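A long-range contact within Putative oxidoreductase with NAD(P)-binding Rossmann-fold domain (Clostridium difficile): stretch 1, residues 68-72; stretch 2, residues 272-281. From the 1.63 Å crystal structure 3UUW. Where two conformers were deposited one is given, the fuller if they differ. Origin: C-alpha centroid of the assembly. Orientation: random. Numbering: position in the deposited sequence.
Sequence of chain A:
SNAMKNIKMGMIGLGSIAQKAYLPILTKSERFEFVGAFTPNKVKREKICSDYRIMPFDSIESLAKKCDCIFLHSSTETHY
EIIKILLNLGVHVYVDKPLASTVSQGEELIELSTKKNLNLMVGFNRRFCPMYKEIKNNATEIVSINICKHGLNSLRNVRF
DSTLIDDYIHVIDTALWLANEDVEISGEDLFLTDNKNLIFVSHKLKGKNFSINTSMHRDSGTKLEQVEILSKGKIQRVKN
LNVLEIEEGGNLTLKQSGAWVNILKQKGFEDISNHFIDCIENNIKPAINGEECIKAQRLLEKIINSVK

Stretch 1 68-72: DCIFL
Stretch 2, residues 272-281: ISNHFIDCIE

How do the two backbones lie? Strand 69-72 is extended, from phi/psi -155/159° at Cys-69 to -110/118° at Leu-72, and runs nearly antiparallel to helix 272-281, at 160°, with axes 10.7 Å apart. The register sets Cys-69 CA 8.5 Å from Ile-277 CA and Phe-71 CA 8.8 Å from Ser-273 CA. Helical phi/psi near -64/-43° is held by i to i+4 bonds such as Phe-276 N to Ile-272 O, 3.0 Å.

Which strand side chains reach the helix? Alternation turns Cys-69 toward it and Ile-70 away (m, m). Phe-71 starts sideways, but chi1 -82° (m) and chi2 78° carry its ring to the helix.

How do the aromatic rings meet? Phe-276 points toward the strand; chi1 178° (t) and chi2 72° present its edge to the face of Phe-71, offset, with centroids 5.2 Å apart and planes at 78°. Phe-71 CZ lies 3.7 Å from Phe-276 CD2.

What surrounds Cys-69? With chi1 68° (p), its SG lies 3.9 Å from Ile-277 CD1 (m, m), while its CB lies 3.6 Å from Ile-280 CD1 (m, t) and 3.9 Å from Phe-276 CE2. No hydrogen bond crosses; apolar packing and the aromatic pair join the stretches.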

ATOM      1  N   ASP A  68      13.544  39.890  22.060  1.00 20.69           N
ATOM      2  CA  ASP A  68      13.318  40.557  20.780  1.00 19.84           C
ATOM      3  C   ASP A  68      12.076  39.967  20.098  1.00 19.30           C
ATOM      4  O   ASP A  68      11.456  40.615  19.245  1.00 18.33           O
ATOM      5  CB  ASP A  68      14.530  40.384  19.859  1.00 21.22           C
ATOM      6  CG  ASP A  68      15.794  40.949  20.441  1.00 23.85           C
ATOM      7  OD1 ASP A  68      15.788  42.147  20.796  1.00 27.09           O
ATOM      8  OD2 ASP A  68      16.829  40.220  20.521  1.00 24.32           O
ATOM      9  N   CYS A  69      11.721  38.740  20.481  1.00 17.21           N
ATOM     10  CA  CYS A  69      10.588  38.050  19.877  1.00 17.05           C
ATOM     11  C   CYS A  69      10.014  37.017  20.836  1.00 17.98           C
ATOM     12  O   CYS A  69      10.696  36.550  21.763  1.00 17.81           O
ATOM     13  CB  CYS A  69      10.995  37.388  18.562  1.00 16.06           C
ATOM     14  SG  CYS A  69      12.161  35.996  18.714  1.00 18.99           S
ATOM     15  N   ILE A  70       8.758  36.659  20.592  1.00 16.72           N
ATOM     16  CA  ILE A  70       8.019  35.737  21.425  1.00 16.88           C
ATOM     17  C   ILE A  70       7.249  34.748  20.566  1.00 15.98           C
ATOM     18  O   ILE A  70       6.617  35.137  19.576  1.00 16.84           O
ATOM     19  CB  ILE A  70       6.984  36.490  22.292  1.00 17.57           C
ATOM     20  CG1 ILE A  70       7.673  37.474  23.258  1.00 21.85           C
ATOM     21  CG2 ILE A  70       6.051  35.510  23.054  1.00 18.44           C
ATOM     22  CD1 ILE A  70       8.323  36.847  24.456  1.00 23.18           C
ATOM     23  N   PHE A  71       7.315  33.478  20.962  1.00 15.44           N
ATOM     24  CA  PHE A  71       6.434  32.408  20.461  1.00 14.25           C
ATOM     25  C   PHE A  71       5.292  32.312  21.477  1.00 15.55           C
ATOM     26  O   PHE A  71       5.513  32.066  22.669  1.00 16.79           O
ATOM     27  CB  PHE A  71       7.183  31.062  20.339  1.00 14.28           C
ATOM     28  CG  PHE A  71       7.995  30.933  19.087  1.00 15.75           C
ATOM     29  CD1 PHE A  71       9.214  31.557  18.961  1.00 17.11           C
ATOM     30  CD2 PHE A  71       7.542  30.146  18.043  1.00 16.01           C
ATOM     31  CE1 PHE A  71       9.955  31.438  17.810  1.00 17.20           C
ATOM     32  CE2 PHE A  71       8.284  30.027  16.880  1.00 16.21           C
ATOM     33  CZ  PHE A  71       9.475  30.668  16.766  1.00 14.88           C
ATOM     34  N   LEU A  72       4.085  32.590  21.000  1.00 15.58           N
ATOM     35  CA  LEU A  72       2.876  32.615  21.815  1.00 15.78           C
ATOM     36  C   LEU A  72       1.959  31.433  21.484  1.00 18.83           C
ATOM     37  O   LEU A  72       1.460  31.294  20.362  1.00 16.45           O
ATOM     38  CB  LEU A  72       2.139  33.935  21.562  1.00 16.71           C
ATOM     39  CG  LEU A  72       0.821  34.105  22.268  1.00 17.59           C
ATOM     40  CD1 LEU A  72       0.991  34.099  23.778  1.00 17.12           C
ATOM     41  CD2 LEU A  72       0.180  35.415  21.806  1.00 19.87           C
ATOM     42  N   ILE A 272       8.861  26.439   9.777  1.00 14.47           N
ATOM     43  CA  ILE A 272       8.130  27.691   9.995  1.00 14.36           C
ATOM     44  C   ILE A 272       8.753  28.460  11.164  1.00 14.82           C
ATOM     45  O   ILE A 272       8.886  29.682  11.113  1.00 15.39           O
ATOM     46  CB  ILE A 272       6.607  27.502  10.189  1.00 13.21           C
ATOM     47  CG1 ILE A 272       5.898  28.847   9.980  1.00 13.69           C
ATOM     48  CG2 ILE A 272       6.240  26.866  11.573  1.00 12.98           C
ATOM     49  CD1 ILE A 272       4.381  28.734   9.972  1.00 13.31           C
ATOM     50  N   SER A 273       9.128  27.740  12.220  1.00 14.35           N
ATOM     51  CA  SER A 273       9.703  28.390  13.400  1.00 14.63           C
ATOM     52  C   SER A 273      11.073  28.998  13.026  1.00 15.60           C
ATOM     53  O   SER A 273      11.389  30.144  13.401  1.00 14.61           O
ATOM     54  CB  SER A 273       9.779  27.416  14.578  1.00 14.94           C
ATOM     55  OG  SER A 273       8.473  26.900  14.909  1.00 18.77           O
ATOM     56  N   ASN A 274      11.893  28.243  12.294  1.00 15.97           N
ATOM     57  CA  ASN A 274      13.188  28.746  11.890  1.00 17.39           C
ATOM     58  C   ASN A 274      13.090  29.913  10.911  1.00 15.57           C
ATOM     59  O   ASN A 274      13.912  30.828  10.932  1.00 18.29           O
ATOM     60  CB  ASN A 274      14.061  27.629  11.341  1.00 18.25           C
ATOM     61  CG  ASN A 274      14.513  26.654  12.437  1.00 22.76           C
ATOM     62  OD1 ASN A 274      14.621  27.022  13.601  1.00 26.91           O
ATOM     63  ND2 ASN A 274      14.796  25.419  12.048  1.00 26.91           N
ATOM     64  N   HIS A 275      12.089  29.890  10.046  1.00 16.34           N
ATOM     65  CA  HIS A 275      11.857  30.965   9.133  1.00 16.29           C
ATOM     66  C   HIS A 275      11.494  32.247   9.880  1.00 16.02           C
ATOM     67  O   HIS A 275      11.989  33.308   9.542  1.00 17.16           O
ATOM     68  CB  HIS A 275      10.757  30.595   8.144  1.00 15.49           C
ATOM     69  CG  HIS A 275      10.560  31.611   7.066  1.00 18.70           C
ATOM     70  ND1 HIS A 275      11.584  32.011   6.231  1.00 22.48           N
ATOM     71  CD2 HIS A 275       9.476  32.333   6.711  1.00 23.96           C
ATOM     72  CE1 HIS A 275      11.124  32.915   5.385  1.00 24.03           C
ATOM     73  NE2 HIS A 275       9.846  33.122   5.651  1.00 22.62           N
ATOM     74  N   PHE A 276      10.632  32.142  10.884  1.00 15.35           N
ATOM     75  CA  PHE A 276      10.285  33.293  11.733  1.00 14.99           C
ATOM     76  C   PHE A 276      11.546  33.967  12.260  1.00 15.09           C
ATOM     77  O   PHE A 276      11.695  35.186  12.177  1.00 16.28           O
ATOM     78  CB  PHE A 276       9.366  32.854  12.903  1.00 14.81           C
ATOM     79  CG  PHE A 276       9.000  33.955  13.858  1.00 15.74           C
ATOM     80  CD1 PHE A 276       8.108  34.966  13.487  1.00 15.72           C
ATOM     81  CD2 PHE A 276       9.530  33.979  15.139  1.00 17.96           C
ATOM     82  CE1 PHE A 276       7.772  35.989  14.387  1.00 14.10           C
ATOM     83  CE2 PHE A 276       9.179  34.986  16.033  1.00 21.03           C
ATOM     84  CZ  PHE A 276       8.300  35.983  15.648  1.00 17.92           C
ATOM     85  N   ILE A 277      12.463  33.176  12.800  1.00 15.16           N
ATOM     86  CA  ILE A 277      13.713  33.716  13.324  1.00 15.92           C
ATOM     87  C   ILE A 277      14.591  34.299  12.216  1.00 15.40           C
ATOM     88  O   ILE A 277      15.147  35.380  12.373  1.00 16.14           O
ATOM     89  CB  ILE A 277      14.480  32.632  14.088  1.00 16.56           C
ATOM     90  CG1 ILE A 277      13.684  32.135  15.290  1.00 18.62           C
ATOM     91  CG2 ILE A 277      15.871  33.107  14.525  1.00 18.81           C
ATOM     92  CD1 ILE A 277      13.475  33.186  16.395  1.00 20.92           C
ATOM     93  N   ASP A 278      14.717  33.578  11.111  0.60 15.03           N
ATOM     94  CA  ASP A 278      15.551  34.039   9.979  0.60 16.18           C
ATOM     95  C   ASP A 278      15.095  35.387   9.463  0.60 16.54           C
ATOM     96  O   ASP A 278      15.912  36.236   9.126  0.60 16.68           O
ATOM     97  CB  ASP A 278      15.537  33.024   8.826  0.60 17.44           C
ATOM     98  CG  ASP A 278      16.378  31.783   9.108  0.60 21.19           C
ATOM     99  OD1 ASP A 278      17.224  31.811  10.017  0.60 27.53           O
ATOM    100  OD2 ASP A 278      16.197  30.777   8.391  0.60 27.48           O
ATOM    101  N   CYS A 279      13.790  35.591   9.406  1.00 16.69           N
ATOM    102  CA  CYS A 279      13.238  36.853   8.916  1.00 17.34           C
ATOM    103  C   CYS A 279      13.593  38.021   9.834  1.00 17.68           C
ATOM    104  O   CYS A 279      13.858  39.142   9.356  1.00 18.76           O
ATOM    105  CB  CYS A 279      11.733  36.748   8.704  1.00 16.33           C
ATOM    106  SG  CYS A 279      11.283  35.746   7.266  1.00 18.54           S
ATOM    107  N   ILE A 280      13.606  37.764  11.138  1.00 17.18           N
ATOM    108  CA  ILE A 280      14.053  38.763  12.087  1.00 18.16           C
ATOM    109  C   ILE A 280      15.532  39.072  11.821  1.00 18.34           C
ATOM    110  O   ILE A 280      15.936  40.236  11.750  1.00 18.97           O
ATOM    111  CB  ILE A 280      13.852  38.293  13.531  1.00 18.86           C
ATOM    112  CG1 ILE A 280      12.348  38.249  13.847  1.00 18.05           C
ATOM    113  CG2 ILE A 280      14.566  39.240  14.509  1.00 18.53           C
ATOM    114  CD1 ILE A 280      11.954  37.439  15.106  1.00 21.43           C
ATOM    115  N   GLU A 281      16.329  38.023  11.676  1.00 19.22           N
ATOM    116  CA  GLU A 281      17.753  38.171  11.403  1.00 20.55           C
ATOM    117  C   GLU A 281      18.035  39.014  10.161  1.00 20.39           C
ATOM    118  O   GLU A 281      18.966  39.830  10.150  1.00 21.37           O
ATOM    119  CB  GLU A 281      18.400  36.796  11.251  1.00 21.85           C
ATOM    120  CG  GLU A 281      19.871  36.831  10.853  1.00 26.78           C
ATOM    121  CD  GLU A 281      20.781  37.426  11.918  1.00 34.85           C
ATOM    122  OE1 GLU A 281      20.469  37.316  13.129  1.00 39.02           O
ATOM    123  OE2 GLU A 281      21.838  37.988  11.528  1.00 37.69           O
TER